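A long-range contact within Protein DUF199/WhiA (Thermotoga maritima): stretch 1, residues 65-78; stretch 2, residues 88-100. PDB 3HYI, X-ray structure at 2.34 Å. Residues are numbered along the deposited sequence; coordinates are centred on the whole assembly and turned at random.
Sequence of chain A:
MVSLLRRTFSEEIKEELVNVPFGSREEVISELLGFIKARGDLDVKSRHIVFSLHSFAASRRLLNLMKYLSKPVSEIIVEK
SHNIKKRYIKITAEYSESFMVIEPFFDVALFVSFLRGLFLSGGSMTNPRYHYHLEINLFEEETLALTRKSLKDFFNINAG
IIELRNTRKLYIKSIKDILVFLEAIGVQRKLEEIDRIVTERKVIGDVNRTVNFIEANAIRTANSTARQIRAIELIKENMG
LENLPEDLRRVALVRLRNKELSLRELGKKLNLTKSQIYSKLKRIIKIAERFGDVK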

# COMPACT_ATOMS: atom_id res chain seq x y z
N LEU A 65 8.63 -11.51 28.92
CA LEU A 65 8.74 -10.32 29.77
C LEU A 65 8.53 -10.67 31.24
O LEU A 65 9.29 -10.23 32.11
CB LEU A 65 7.71 -9.25 29.35
CG LEU A 65 8.14 -8.18 28.34
CD1 LEU A 65 9.32 -8.61 27.51
CD2 LEU A 65 6.96 -7.83 27.44
N MET A 66 7.50 -11.46 31.51
CA MET A 66 7.21 -11.92 32.88
C MET A 66 8.32 -12.80 33.45
O MET A 66 8.57 -12.80 34.65
CB MET A 66 5.87 -12.68 32.91
CG MET A 66 4.66 -11.80 32.66
SD MET A 66 4.49 -10.45 33.84
CE MET A 66 3.74 -11.30 35.23
N LYS A 67 8.97 -13.56 32.57
CA LYS A 67 10.12 -14.39 32.94
C LYS A 67 11.33 -13.52 33.28
O LYS A 67 12.04 -13.80 34.24
CB LYS A 67 10.45 -15.34 31.79
CG LYS A 67 11.72 -16.16 31.95
CD LYS A 67 11.98 -16.97 30.68
CE LYS A 67 13.41 -17.47 30.60
NZ LYS A 67 13.62 -18.68 31.44
N TYR A 68 11.56 -12.48 32.48
CA TYR A 68 12.63 -11.52 32.75
C TYR A 68 12.46 -10.91 34.15
O TYR A 68 13.44 -10.75 34.88
CB TYR A 68 12.66 -10.41 31.69
CG TYR A 68 13.73 -9.36 31.93
CD1 TYR A 68 13.57 -8.36 32.89
CD2 TYR A 68 14.92 -9.37 31.19
CE1 TYR A 68 14.55 -7.41 33.12
CE2 TYR A 68 15.91 -8.41 31.41
CZ TYR A 68 15.71 -7.44 32.38
OH TYR A 68 16.68 -6.49 32.60
N LEU A 69 11.22 -10.58 34.51
CA LEU A 69 10.90 -9.95 35.79
C LEU A 69 10.73 -10.95 36.95
O LEU A 69 10.56 -10.54 38.09
CB LEU A 69 9.63 -9.10 35.65
CG LEU A 69 9.72 -7.92 34.67
CD1 LEU A 69 8.33 -7.41 34.27
CD2 LEU A 69 10.56 -6.79 35.27
N SER A 70 10.77 -12.25 36.65
CA SER A 70 10.55 -13.31 37.63
C SER A 70 9.16 -13.21 38.28
O SER A 70 9.02 -13.32 39.50
CB SER A 70 11.65 -13.33 38.71
OG SER A 70 12.93 -13.43 38.12
N LYS A 71 8.14 -13.00 37.45
CA LYS A 71 6.76 -12.90 37.90
C LYS A 71 5.94 -14.06 37.34
O LYS A 71 6.03 -14.35 36.14
CB LYS A 71 6.16 -11.57 37.47
CG LYS A 71 6.79 -10.34 38.12
CD LYS A 71 6.24 -10.08 39.51
CE LYS A 71 6.78 -8.79 40.10
NZ LYS A 71 8.21 -8.89 40.52
N PRO A 72 5.15 -14.74 38.19
CA PRO A 72 4.37 -15.89 37.75
C PRO A 72 3.13 -15.53 36.93
O PRO A 72 2.44 -14.56 37.25
CB PRO A 72 3.94 -16.55 39.07
CG PRO A 72 3.85 -15.41 40.02
CD PRO A 72 4.94 -14.46 39.62
N VAL A 73 2.88 -16.29 35.87
CA VAL A 73 1.59 -16.24 35.18
C VAL A 73 0.78 -17.44 35.69
O VAL A 73 1.27 -18.57 35.72
CB VAL A 73 1.74 -16.26 33.64
CG1 VAL A 73 2.67 -15.14 33.18
CG2 VAL A 73 2.24 -17.60 33.15
N SER A 74 -0.45 -17.17 36.11
CA SER A 74 -1.27 -18.16 36.81
C SER A 74 -2.12 -19.03 35.88
O SER A 74 -2.38 -20.19 36.20
CB SER A 74 -2.17 -17.46 37.83
OG SER A 74 -2.82 -16.34 37.25
N GLU A 75 -2.55 -18.47 34.75
CA GLU A 75 -3.45 -19.18 33.84
C GLU A 75 -3.27 -18.74 32.39
O GLU A 75 -3.04 -17.56 32.11
CB GLU A 75 -4.90 -18.96 34.28
CG GLU A 75 -5.94 -19.50 33.29
CD GLU A 75 -7.36 -19.42 33.83
OE1 GLU A 75 -8.05 -18.41 33.55
OE2 GLU A 75 -7.77 -20.35 34.55
N ILE A 76 -3.38 -19.70 31.48
CA ILE A 76 -3.40 -19.46 30.04
C ILE A 76 -4.52 -20.31 29.43
O ILE A 76 -4.43 -21.54 29.42
CB ILE A 76 -2.06 -19.83 29.37
CG1 ILE A 76 -0.90 -19.11 30.07
CG2 ILE A 76 -2.10 -19.48 27.89
CD1 ILE A 76 0.42 -19.25 29.35
N ILE A 77 -5.57 -19.66 28.95
CA ILE A 77 -6.71 -20.36 28.34
C ILE A 77 -7.15 -19.69 27.05
O ILE A 77 -6.94 -18.49 26.84
CB ILE A 77 -7.92 -20.43 29.30
CG1 ILE A 77 -8.39 -19.02 29.70
CG2 ILE A 77 -7.58 -21.26 30.53
CD1 ILE A 77 -9.64 -19.02 30.56
N VAL A 78 -7.78 -20.48 26.17
CA VAL A 78 -8.45 -19.94 25.00
C VAL A 78 -9.91 -19.70 25.33
O VAL A 78 -10.63 -20.64 25.69
CB VAL A 78 -8.35 -20.89 23.79
CG1 VAL A 78 -9.35 -20.50 22.71
CG2 VAL A 78 -6.94 -20.87 23.23
N TYR A 88 -9.89 -15.77 21.60
CA TYR A 88 -8.61 -15.14 21.95
C TYR A 88 -7.92 -15.85 23.11
O TYR A 88 -8.53 -16.65 23.81
CB TYR A 88 -8.82 -13.66 22.29
CG TYR A 88 -9.81 -13.41 23.40
CD1 TYR A 88 -9.40 -13.32 24.72
CD2 TYR A 88 -11.17 -13.26 23.12
CE1 TYR A 88 -10.31 -13.09 25.75
CE2 TYR A 88 -12.09 -13.03 24.14
CZ TYR A 88 -11.65 -12.95 25.45
OH TYR A 88 -12.56 -12.72 26.46
N ILE A 89 -6.64 -15.53 23.29
CA ILE A 89 -5.85 -16.09 24.38
C ILE A 89 -6.03 -15.23 25.63
O ILE A 89 -5.83 -14.02 25.58
CB ILE A 89 -4.35 -16.15 24.02
CG1 ILE A 89 -4.15 -16.89 22.70
CG2 ILE A 89 -3.55 -16.81 25.14
N LYS A 90 -6.41 -15.87 26.74
CA LYS A 90 -6.49 -15.19 28.04
C LYS A 90 -5.32 -15.56 28.92
O LYS A 90 -5.21 -16.71 29.36
CB LYS A 90 -7.79 -15.52 28.77
CG LYS A 90 -8.91 -14.51 28.56
CD LYS A 90 -9.65 -14.14 29.86
CE LYS A 90 -9.92 -15.32 30.78
NZ LYS A 90 -11.03 -15.04 31.74
N ILE A 91 -4.45 -14.59 29.20
CA ILE A 91 -3.31 -14.79 30.08
C ILE A 91 -3.52 -14.00 31.37
O ILE A 91 -3.65 -12.78 31.34
CB ILE A 91 -1.99 -14.36 29.40
CG1 ILE A 91 -1.81 -15.11 28.08
CG2 ILE A 91 -0.80 -14.62 30.33
CD1 ILE A 91 -0.57 -14.71 27.29
N THR A 92 -3.58 -14.72 32.49
CA THR A 92 -3.75 -14.10 33.80
C THR A 92 -2.42 -14.10 34.55
O THR A 92 -1.79 -15.14 34.72
CB THR A 92 -4.80 -14.83 34.65
OG1 THR A 92 -6.06 -14.83 33.96
CG2 THR A 92 -4.98 -14.16 36.00
N ALA A 93 -1.99 -12.91 34.98
CA ALA A 93 -0.73 -12.74 35.67
C ALA A 93 -0.93 -11.96 36.96
O ALA A 93 -1.95 -11.30 37.15
CB ALA A 93 0.27 -12.03 34.78
N GLU A 94 0.07 -12.04 37.84
CA GLU A 94 0.03 -11.37 39.13
C GLU A 94 0.31 -9.88 38.96
O GLU A 94 1.23 -9.50 38.22
CB GLU A 94 1.06 -11.99 40.07
CG GLU A 94 0.86 -11.64 41.54
CD GLU A 94 1.49 -12.67 42.47
OE1 GLU A 94 2.52 -13.27 42.08
OE2 GLU A 94 0.96 -12.87 43.58
N TYR A 95 -0.48 -9.04 39.62
CA TYR A 95 -0.26 -7.60 39.59
C TYR A 95 0.86 -7.20 40.55
O TYR A 95 0.96 -7.71 41.67
CB TYR A 95 -1.53 -6.82 39.96
CG TYR A 95 -1.28 -5.33 40.05
CD1 TYR A 95 -1.07 -4.58 38.89
CD2 TYR A 95 -1.23 -4.68 41.28
CE1 TYR A 95 -0.82 -3.22 38.96
CE2 TYR A 95 -0.98 -3.31 41.36
CZ TYR A 95 -0.78 -2.59 40.19
OH TYR A 95 -0.53 -1.24 40.24
N SER A 96 1.71 -6.29 40.08
CA SER A 96 2.76 -5.69 40.90
C SER A 96 2.74 -4.18 40.67
O SER A 96 2.62 -3.72 39.54
CB SER A 96 4.12 -6.28 40.52
OG SER A 96 5.18 -5.61 41.16
N GLU A 97 2.85 -3.41 41.75
CA GLU A 97 2.77 -1.94 41.67
C GLU A 97 3.93 -1.36 40.85
O GLU A 97 3.81 -0.27 40.28
CB GLU A 97 2.73 -1.31 43.06
CG GLU A 97 1.59 -1.84 43.94
CD GLU A 97 1.34 -1.01 45.18
OE1 GLU A 97 2.22 -0.20 45.56
OE2 GLU A 97 0.26 -1.16 45.79
N SER A 98 5.05 -2.08 40.81
CA SER A 98 6.19 -1.72 39.98
C SER A 98 5.83 -1.58 38.49
O SER A 98 6.42 -0.77 37.78
CB SER A 98 7.31 -2.76 40.13
OG SER A 98 6.86 -4.04 39.73
N PHE A 99 4.85 -2.37 38.03
CA PHE A 99 4.37 -2.30 36.65
C PHE A 99 3.90 -0.89 36.26
O PHE A 99 4.10 -0.45 35.12
CB PHE A 99 3.19 -3.26 36.40
CG PHE A 99 3.53 -4.73 36.51
CD1 PHE A 99 2.50 -5.66 36.49
CD2 PHE A 99 4.84 -5.19 36.64
CE1 PHE A 99 2.76 -7.02 36.59
CE2 PHE A 99 5.11 -6.55 36.74
CZ PHE A 99 4.06 -7.47 36.72
N MET A 100 3.26 -0.19 37.20
CA MET A 100 2.62 1.10 36.92
C MET A 100 3.48 2.32 37.24
O MET A 100 3.03 3.46 37.05
CB MET A 100 1.30 1.20 37.71
CG MET A 100 0.31 0.08 37.44
SD MET A 100 -0.25 -0.03 35.73
CE MET A 100 0.96 -1.13 35.03
O HOH W 1 -6.45 -16.50 32.03

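The two stretches associate chiefly as antiparallel β-strands, paired from Val 73 with Ala 93 to Val 78 with Ile 89, with axes 168° apart in direction and 4.6 Å at closest approach; together the stretches bury 809 Å². Paired backbone hydrogen bonds set the register. Ile 77 and Lys 90 bond reciprocally, Ile 77 N to Lys 90 O at 3.0 Å and Lys 90 N to Ile 77 O at 2.7 Å, and Thr 92 N donates to Glu 75 O at 2.9 Å. The return bond, Glu 75 N to Thr 92 O, is weak at 3.4 Å; the register shifts by one residue between Val 73 and Glu 75, a β-bulge. Ser 74 fills the irregularity: its N lies 2.8 Å and its OG 3.0 Å from Thr 92 O, and both donate to that carbonyl. A small hydroxyl side chain in the p rotamer thus adds a bond where the ladder is distorted.

On the face carrying Glu 75, Ile 77, Lys 90 and Thr 92, a water bridges the polar groups. It links Glu 75 OE1 (2.9 Å) and Thr 92 OG1 (2.6 Å), whose separation of 4.1 Å is too long for a direct bond, and also makes a weak bond to Lys 90 O (3.0 Å). Ile 77 adds an aliphatic contact, its CG1 3.7 Å from Lys 90 CB.

The other face is apolar, with Ile 89, Ile 91 and Ala 93 buried. Ile 76 CG2 packs 4.1 Å from Ile 89 CG2, and Val 73 CG1 lies 4.2 Å from Ala 93 CB. Buried Met 66 reaches from the helix with all three chi angles m, bringing CE within 3.6 Å of Ala 93 CB and 4.1 Å from Phe 99 CZ. The buried Phe 99 ring also receives Leu 69, likewise buried, CD1 to CE2 at 4.1 Å, while Lys 71 CG lies at the ring edge, 4.2 Å from Phe 99 CZ.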